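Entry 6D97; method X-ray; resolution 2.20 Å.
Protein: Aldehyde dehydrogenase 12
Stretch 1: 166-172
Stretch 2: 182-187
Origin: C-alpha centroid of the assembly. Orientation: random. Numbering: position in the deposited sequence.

Stretch 1 (166-172) FLARSFA
Stretch 2 (182-187) SNGYRW

Two strands of one chain of aldehyde dehydrogenase 12, residues 170-172 and 182-187, pair antiparallel through the two backbone hydrogen bonds of Phe 171 and Gly 184, and a phenylalanine ring covers the glycine. The strand axes approach to 4.7 Å, their N-to-C directions lie 168° apart, and the contact buries 387 Å² summed over both sides. Stretch 1 enters from a weakly bonded helical turn: Phe 166 (phi/psi -67/-23) and Leu 167 (-64/-29) lead into Ala 168 (-89/17), and Arg 169 N donates to Phe 166 O at 3.1 Å. At Arg 169 (-54/137) the backbone opens, and Ser 170 (-122/165), Phe 171 (-118/165) and Ala 172 (-147/154) are fully extended. Stretch 2 is strand throughout: Ser 182 (-106/141), Asn 183 (-127/140), Gly 184 (-114/118), Tyr 185 (-112/163), Arg 186 (-101/106) and Trp 187 (-96/144).

The register sets Ser 170 beside Tyr 185, Phe 171 beside Gly 184 and Ala 172 beside Asn 183, with CA-CA distances of 4.8, 5.4 and 4.2 Å. Phe 171 and Gly 184 form the hydrogen-bonded pair: Gly 184 N donates to Phe 171 O at 2.9 Å (163° at the hydrogen), and Phe 171 N donates to Gly 184 O at 3.2 Å (154°). Ala 172 and Asn 183 are the next, non-hydrogen-bonded pair, where alpha hydrogens turn inward between the strands. Asn 183 CA thus lies 3.3 Å from Phe 171 O, and Ala 172 CA lies 3.1 Å from Ser 182 O, both as CA-H...O contacts.

Phe 171 (chi1 62°, p; chi2 -90°) sends its CB to the sheet face on which a CB of Gly 184 would also lie, but the end of its side chain comes nearer the partner strand. Gly 184 CA sits over one face of the ring, 4.2 Å from the centroid and 17° off the normal, a CH-pi contact. The absence of a side chain makes room for this: an ideal CB on Gly 184 would fall 2.5 Å from Phe 171 CZ, a clash. The CB atoms of Ala 172 and Asn 183 (chi1 -56°, m) point to the other face of the sheet.

Ser 170 (chi1 61°, p) points toward stretch 2, its CB 3.1 Å from Gly 184 O. Its OG meets the Tyr 185 ring obliquely, 3.4 Å from Tyr 185 CE1; Tyr 185 (chi1 -70°, m; chi2 -87°) leaves its backbone sideways, yet the end of its side chain comes nearer to stretch 1.

Beyond the paired residues, a water bridges the backbones, donating to Ala 168 O at 2.7 Å and accepting from Arg 186 N at 2.9 Å. Arg 186 (chi1 to chi3 -55°, -53°, -53°, all m; chi4 180°) starts toward stretch 1, its CG 4.2 Å from both Leu 167 O and Arg 169 O, but its end leads away to hydrogen bonds elsewhere in the structure. Arg 169 (chi1 to chi3 all t; chi4 113°) points away from stretch 2.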

# COMPACT_ATOMS: atom_id res chain seq x y z
N PHE A 166 -10.96 -8.31 1.72
CA PHE A 166 -9.89 -7.32 1.59
C PHE A 166 -8.53 -7.96 1.36
O PHE A 166 -7.63 -7.28 0.84
CB PHE A 166 -9.84 -6.43 2.82
CG PHE A 166 -10.99 -5.46 2.92
CD1 PHE A 166 -11.78 -5.18 1.82
CD2 PHE A 166 -11.26 -4.82 4.12
CE1 PHE A 166 -12.82 -4.27 1.92
CE2 PHE A 166 -12.30 -3.92 4.23
CZ PHE A 166 -13.09 -3.65 3.13
N LEU A 167 -8.33 -9.22 1.74
CA LEU A 167 -7.09 -9.91 1.42
C LEU A 167 -6.92 -10.06 -0.08
O LEU A 167 -5.79 -10.11 -0.58
CB LEU A 167 -7.03 -11.28 2.10
CG LEU A 167 -6.83 -11.34 3.62
CD1 LEU A 167 -6.92 -12.77 4.11
CD2 LEU A 167 -5.47 -10.74 3.98
N ALA A 168 -8.03 -10.15 -0.82
CA ALA A 168 -8.01 -10.25 -2.27
C ALA A 168 -8.02 -8.88 -2.95
O ALA A 168 -8.34 -8.80 -4.14
CB ALA A 168 -9.20 -11.08 -2.76
N ARG A 169 -7.69 -7.82 -2.22
CA ARG A 169 -7.47 -6.51 -2.82
C ARG A 169 -6.43 -6.62 -3.93
O ARG A 169 -5.43 -7.33 -3.80
CB ARG A 169 -7.01 -5.53 -1.74
CG ARG A 169 -6.65 -4.12 -2.18
CD ARG A 169 -6.07 -3.38 -0.98
NE ARG A 169 -5.72 -1.99 -1.25
CZ ARG A 169 -6.34 -0.95 -0.70
NH1 ARG A 169 -7.34 -1.14 0.14
NH2 ARG A 169 -5.94 0.29 -1.00
N SER A 170 -6.70 -5.95 -5.04
CA SER A 170 -5.80 -5.90 -6.18
C SER A 170 -5.45 -4.45 -6.47
O SER A 170 -6.09 -3.52 -5.99
CB SER A 170 -6.44 -6.55 -7.42
OG SER A 170 -7.63 -5.89 -7.80
N PHE A 171 -4.40 -4.25 -7.27
CA PHE A 171 -4.04 -2.92 -7.73
C PHE A 171 -4.14 -2.86 -9.25
O PHE A 171 -4.25 -3.88 -9.93
CB PHE A 171 -2.64 -2.50 -7.25
CG PHE A 171 -1.53 -3.38 -7.75
CD1 PHE A 171 -1.13 -4.49 -7.03
CD2 PHE A 171 -0.86 -3.07 -8.93
CE1 PHE A 171 -0.10 -5.29 -7.48
CE2 PHE A 171 0.17 -3.86 -9.38
CZ PHE A 171 0.56 -4.97 -8.65
N ALA A 172 -4.15 -1.64 -9.78
CA ALA A 172 -4.20 -1.44 -11.22
C ALA A 172 -3.41 -0.19 -11.56
O ALA A 172 -3.22 0.71 -10.74
CB ALA A 172 -5.64 -1.35 -11.74
N SER A 182 -3.57 -2.34 -16.65
CA SER A 182 -3.00 -3.58 -16.14
C SER A 182 -3.34 -3.76 -14.67
O SER A 182 -3.32 -2.80 -13.89
CB SER A 182 -1.48 -3.62 -16.33
OG SER A 182 -0.86 -2.52 -15.69
N ASN A 183 -3.64 -5.00 -14.28
CA ASN A 183 -4.12 -5.31 -12.94
C ASN A 183 -3.27 -6.40 -12.32
O ASN A 183 -2.90 -7.37 -12.98
CB ASN A 183 -5.59 -5.77 -12.98
CG ASN A 183 -6.50 -4.76 -13.63
OD1 ASN A 183 -6.49 -4.58 -14.85
ND2 ASN A 183 -7.30 -4.09 -12.82
N GLY A 184 -2.98 -6.25 -11.03
CA GLY A 184 -2.27 -7.28 -10.29
C GLY A 184 -3.12 -7.91 -9.21
O GLY A 184 -3.54 -7.22 -8.27
N TYR A 185 -3.37 -9.21 -9.30
CA TYR A 185 -4.24 -9.92 -8.38
C TYR A 185 -3.44 -10.89 -7.52
O TYR A 185 -2.30 -11.25 -7.83
CB TYR A 185 -5.32 -10.70 -9.13
CG TYR A 185 -6.37 -9.84 -9.80
CD1 TYR A 185 -7.50 -9.42 -9.10
CD2 TYR A 185 -6.23 -9.46 -11.13
CE1 TYR A 185 -8.46 -8.64 -9.71
CE2 TYR A 185 -7.19 -8.68 -11.75
CZ TYR A 185 -8.30 -8.28 -11.04
OH TYR A 185 -9.25 -7.50 -11.66
N ARG A 186 -4.06 -11.32 -6.42
CA ARG A 186 -3.55 -12.41 -5.60
C ARG A 186 -4.35 -13.65 -5.96
O ARG A 186 -5.52 -13.78 -5.59
CB ARG A 186 -3.66 -12.09 -4.11
CG ARG A 186 -3.01 -10.79 -3.68
CD ARG A 186 -1.56 -10.70 -4.12
NE ARG A 186 -0.79 -11.87 -3.71
CZ ARG A 186 0.50 -12.05 -3.98
NH1 ARG A 186 1.16 -11.13 -4.66
NH2 ARG A 186 1.11 -13.15 -3.57
N TRP A 187 -3.72 -14.56 -6.70
CA TRP A 187 -4.37 -15.78 -7.17
C TRP A 187 -4.07 -16.93 -6.22
O TRP A 187 -2.96 -17.03 -5.70
CB TRP A 187 -3.88 -16.14 -8.56
CG TRP A 187 -4.98 -16.51 -9.49
CD1 TRP A 187 -5.20 -17.73 -10.07
CD2 TRP A 187 -6.01 -15.64 -9.97
NE1 TRP A 187 -6.31 -17.67 -10.88
CE2 TRP A 187 -6.83 -16.40 -10.83
CE3 TRP A 187 -6.33 -14.30 -9.74
CZ2 TRP A 187 -7.95 -15.86 -11.46
CZ3 TRP A 187 -7.43 -13.76 -10.37
CH2 TRP A 187 -8.23 -14.54 -11.23
O HOH W 1 -6.17 -9.57 -5.53